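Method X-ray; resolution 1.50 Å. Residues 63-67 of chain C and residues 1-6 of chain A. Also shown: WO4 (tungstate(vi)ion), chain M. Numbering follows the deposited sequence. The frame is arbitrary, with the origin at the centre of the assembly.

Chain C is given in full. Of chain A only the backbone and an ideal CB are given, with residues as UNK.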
ATOM      1  N   MET C  63      -7.127  -2.738   2.343  1.00  6.62           N
ATOM      2  CA  MET C  63      -8.539  -2.372   2.367  1.00  6.16           C
ATOM      3  C   MET C  63      -8.963  -1.831   3.720  1.00  6.48           C
ATOM      4  O   MET C  63      -8.883  -2.542   4.718  1.00  6.02           O
ATOM      5  CB  MET C  63      -9.381  -3.597   1.986  1.00  5.66           C
ATOM      6  CG  MET C  63     -10.880  -3.315   1.931  1.00  6.66           C
ATOM      7  SD  MET C  63     -11.840  -4.744   1.378  1.00  5.99           S
ATOM      8  CE  MET C  63     -11.507  -4.669  -0.385  1.00  6.74           C
ATOM      9  N   GLU C  64      -9.430  -0.593   3.753  1.00  5.08           N
ATOM     10  CA  GLU C  64      -9.944   0.010   4.974  1.00  5.53           C
ATOM     11  C   GLU C  64     -11.439  -0.288   5.098  1.00  5.75           C
ATOM     12  O   GLU C  64     -12.074  -0.699   4.136  1.00  5.39           O
ATOM     13  CB  GLU C  64      -9.759   1.531   4.996  1.00  5.73           C
ATOM     14  CG  GLU C  64      -8.328   1.974   5.202  1.00  6.82           C
ATOM     15  CD  GLU C  64      -8.126   3.477   5.277  1.00  2.00           C
ATOM     16  OE1 GLU C  64      -8.972   4.324   5.259  1.00 10.05           O
ATOM     17  OE2 GLU C  64      -6.916   3.816   5.394  1.00 12.99           O
ATOM     18  N   VAL C  65     -11.981  -0.034   6.284  1.00  5.42           N
ATOM     19  CA  VAL C  65     -13.403  -0.210   6.553  1.00  6.64           C
ATOM     20  C   VAL C  65     -13.920   1.072   7.204  1.00  6.72           C
ATOM     21  O   VAL C  65     -13.256   1.602   8.096  1.00  5.67           O
ATOM     22  CB  VAL C  65     -13.690  -1.426   7.447  1.00  6.30           C
ATOM     23  CG1 VAL C  65     -15.192  -1.572   7.693  1.00  6.71           C
ATOM     24  CG2 VAL C  65     -13.126  -2.705   6.846  1.00  6.84           C
ATOM     25  N   LEU C  66     -15.065   1.558   6.752  1.00  6.85           N
ATOM     26  CA  LEU C  66     -15.668   2.768   7.282  1.00  7.87           C
ATOM     27  C   LEU C  66     -17.064   2.449   7.828  1.00  7.84           C
ATOM     28  O   LEU C  66     -17.780   1.631   7.256  1.00  7.66           O
ATOM     29  CB  LEU C  66     -15.825   3.826   6.188  1.00  9.45           C
ATOM     30  CG  LEU C  66     -14.697   3.983   5.168  1.00 11.86           C
ATOM     31  CD1 LEU C  66     -15.064   5.054   4.145  1.00 12.21           C
ATOM     32  CD2 LEU C  66     -13.374   4.303   5.834  1.00 12.67           C
ATOM     33  N   LYS C  67     -17.422   3.083   8.934  1.00  8.19           N
ATOM     34  CA  LYS C  67     -18.756   2.928   9.501  1.00  7.76           C
ATOM     35  C   LYS C  67     -19.065   4.143  10.384  1.00  7.73           C
ATOM     36  O   LYS C  67     -20.114   4.779  10.173  1.00  8.35           O
ATOM     37  CB  LYS C  67     -18.952   1.646  10.313  1.00  7.47           C
ATOM     38  CG  LYS C  67     -20.399   1.508  10.791  1.00  6.96           C
ATOM     39  CD  LYS C  67     -20.590   0.283  11.674  1.00  7.11           C
ATOM     40  CE  LYS C  67     -22.033   0.182  12.164  1.00  7.21           C
ATOM     41  NZ  LYS C  67     -22.305   1.218  13.196  1.00  7.51           N
ATOM     42  OXT LYS C  67     -18.244   4.438  11.274  1.00  8.19           O
TER
ATOM     43  N   UNK A   1     -18.866   9.148   9.164  1.00 13.70           N
ATOM     44  CA  UNK A   1     -18.440   7.749   9.406  1.00 12.91           C
ATOM     45  C   UNK A   1     -17.054   7.694  10.051  1.00 11.48           C
ATOM     46  O   UNK A   1     -16.192   8.503   9.691  1.00 12.03           O
ATOM     47  CB  UNK A   1     -18.429   6.959   8.096  1.00 12.91           C
ATOM     48  N   UNK A   2     -16.855   6.758  10.970  1.00  9.39           N
ATOM     49  CA  UNK A   2     -15.512   6.551  11.516  1.00  8.52           C
ATOM     50  C   UNK A   2     -14.731   5.804  10.434  1.00  7.82           C
ATOM     51  O   UNK A   2     -15.320   5.102   9.611  1.00  7.51           O
ATOM     52  CB  UNK A   2     -15.538   5.780  12.837  1.00  8.52           C
ATOM     53  N   UNK A   3     -13.418   5.950  10.422  1.00  7.81           N
ATOM     54  CA  UNK A   3     -12.523   5.391   9.415  1.00  7.86           C
ATOM     55  C   UNK A   3     -11.483   4.477  10.045  1.00  6.70           C
ATOM     56  O   UNK A   3     -10.809   4.909  10.991  1.00  7.16           O
ATOM     57  CB  UNK A   3     -11.832   6.512   8.636  1.00  7.86           C
ATOM     58  N   UNK A   4     -11.327   3.245   9.559  1.00  6.15           N
ATOM     59  CA  UNK A   4     -10.332   2.350  10.160  1.00  6.28           C
ATOM     60  C   UNK A   4      -8.918   2.898  10.055  1.00  6.20           C
ATOM     61  O   UNK A   4      -8.100   2.678  10.953  1.00  6.10           O
ATOM     62  CB  UNK A   4     -10.395   0.973   9.495  1.00  6.28           C
ATOM     63  N   UNK A   5      -8.587   3.550   8.941  1.00  6.12           N
ATOM     64  CA  UNK A   5      -7.221   4.076   8.775  1.00  5.96           C
ATOM     65  C   UNK A   5      -6.876   4.855  10.050  1.00  5.13           C
ATOM     66  O   UNK A   5      -7.506   5.883  10.321  1.00  5.53           O
ATOM     67  CB  UNK A   5      -7.103   4.962   7.533  1.00  5.96           C
ATOM     68  N   UNK A   6      -5.871   4.413  10.793  1.00  5.70           N
ATOM     69  CA  UNK A   6      -5.591   5.013  12.084  1.00  5.93           C
ATOM     70  C   UNK A   6      -4.881   6.350  12.099  1.00  6.81           C
ATOM     71  O   UNK A   6      -5.002   7.053  13.111  1.00  7.32           O
ATOM     72  CB  UNK A   6      -4.753   4.026  12.900  1.00  5.93           C
TER
HETATM   73  W   WO4 M 405      -6.119   0.272   9.828  1.00  8.03           W
HETATM   74  O1  WO4 M 405      -6.830  -0.227  11.390  1.00  5.55           O
HETATM   75  O2  WO4 M 405      -7.391   0.490   8.635  1.00  6.01           O
HETATM   76  O3  WO4 M 405      -5.013  -0.948   9.312  1.00  7.64           O
HETATM   77  O4  WO4 M 405      -5.234   1.780  10.050  1.00  6.07           O

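The two stretches run in roughly opposite directions, 157° apart, with one backbone bridge between Leu66(C) and position 3.

Position 1 points its CB toward chain C. The ideal CB is 3.5 Å from Lys67(C) O and 4.5 Å from Leu66(C) CB. The end of the Leu66(C) side chain is within reach of a long residue. A flexible apolar chain would suit. The residue is Met1(A). Its CE lies 3.6 Å from Leu66(C) CD1, an apolar contact, and its CG is 3.5 Å from Lys67(C) O.

Position 2 is held by its backbone. Its N donates to Lys67(C) OXT (2.7 Å), part of the C-terminal carboxylate, and its O accepts from Lys67(C) N (3.0 Å). The CB points sideways, 3.4 Å from Lys67(C) OXT. Many side chains would fit; a basic one would be at ease near this carboxylate. The residue is Lys2(A). Its chain is extended and its end leads away, so it is the backbone that binds Lys67(C).

Position 3 also points sideways. Its ideal CB is 3.9 Å from Leu66(C) CD2 and 4.9 Å from Glu64(C) OE1. The methyl group favours an apolar residue, while the carboxylate could accept from a polar one. Phi/psi of -122/128 is extended and suits a beta-branched chain. The residue is Ile3(A). Its CG2 packs 3.6 Å from Leu66(C) CD2 and lies 3.5 Å from Glu64(C) OE1, which finds no partner in the model.

Position 4 points toward chain C. Its N donates to Val65(C) O (2.9 Å), and its ideal CB is a tight 3.2 Å from the same Val65(C) O. Val65(C) N offers a donor, and tungstate lies close by. A small hydroxyl suits best: it can accept from Val65(C) N and donate to tungstate. The tight CB leaves little room for a branch, so serine fits better than threonine. The residue is Ser4(A), chi1 p. Its OG accepts from Val65(C) N (3.0 Å) and donates to tungstate O2 (2.6 Å), linking strand to ion.

Position 5 leaves no room for a CB: the ideal atom would be 2.4 Å from Glu64(C) OE2, a clash. Glycine is the clear choice. Gly5(A) has its CA 3.4 Å from Glu64(C) OE2 and 3.3 Å from tungstate O4.

Position 6 points away from chain C, which sets no demand on it. Its N donates to tungstate O4 (2.8 Å), and a basic chain would suit the nearby anion. Arg6(A) folds back: NE donates to Ser4(A) O (2.9 Å) and NH2 to Ile3(A) O (3.1 Å).

Chain A, residues 1-6: MKISGR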
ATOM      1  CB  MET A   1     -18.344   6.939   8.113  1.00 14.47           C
ATOM      2  CG  MET A   1     -19.623   6.714   7.336  1.00 15.92           C
ATOM      3  SD  MET A   1     -19.378   5.511   6.003  1.00 17.10           S
ATOM      4  CE  MET A   1     -18.329   6.463   4.913  1.00 16.71           C
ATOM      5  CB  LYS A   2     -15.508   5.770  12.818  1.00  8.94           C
ATOM      6  CG  LYS A   2     -16.174   6.507  13.974  1.00 10.12           C
ATOM      7  CD  LYS A   2     -15.953   5.747  15.273  1.00 10.21           C
ATOM      8  CE  LYS A   2     -16.519   6.471  16.479  1.00 11.11           C
ATOM      9  NZ  LYS A   2     -15.977   5.887  17.748  1.00 11.96           N
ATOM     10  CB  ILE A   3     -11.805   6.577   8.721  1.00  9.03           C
ATOM     11  CG1 ILE A   3     -12.836   7.543   8.132  1.00  9.79           C
ATOM     12  CG2 ILE A   3     -10.811   6.098   7.673  1.00  9.31           C
ATOM     13  CD1 ILE A   3     -12.295   8.935   7.857  1.00 11.15           C
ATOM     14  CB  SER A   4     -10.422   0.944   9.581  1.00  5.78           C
ATOM     15  OG  SER A   4      -9.952   0.836   8.250  1.00  5.20           O
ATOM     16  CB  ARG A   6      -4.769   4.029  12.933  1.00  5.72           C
ATOM     17  CG  ARG A   6      -5.491   2.737  13.278  1.00  6.22           C
ATOM     18  CD  ARG A   6      -6.562   2.947  14.338  1.00  7.04           C
ATOM     19  NE  ARG A   6      -7.833   3.383  13.761  1.00  6.69           N
ATOM     20  CZ  ARG A   6      -8.872   3.825  14.457  1.00  7.48           C
ATOM     21  NH1 ARG A   6      -8.806   3.914  15.785  1.00  8.07           N
ATOM     22  NH2 ARG A   6      -9.987   4.192  13.846  1.00  7.24           N
TER
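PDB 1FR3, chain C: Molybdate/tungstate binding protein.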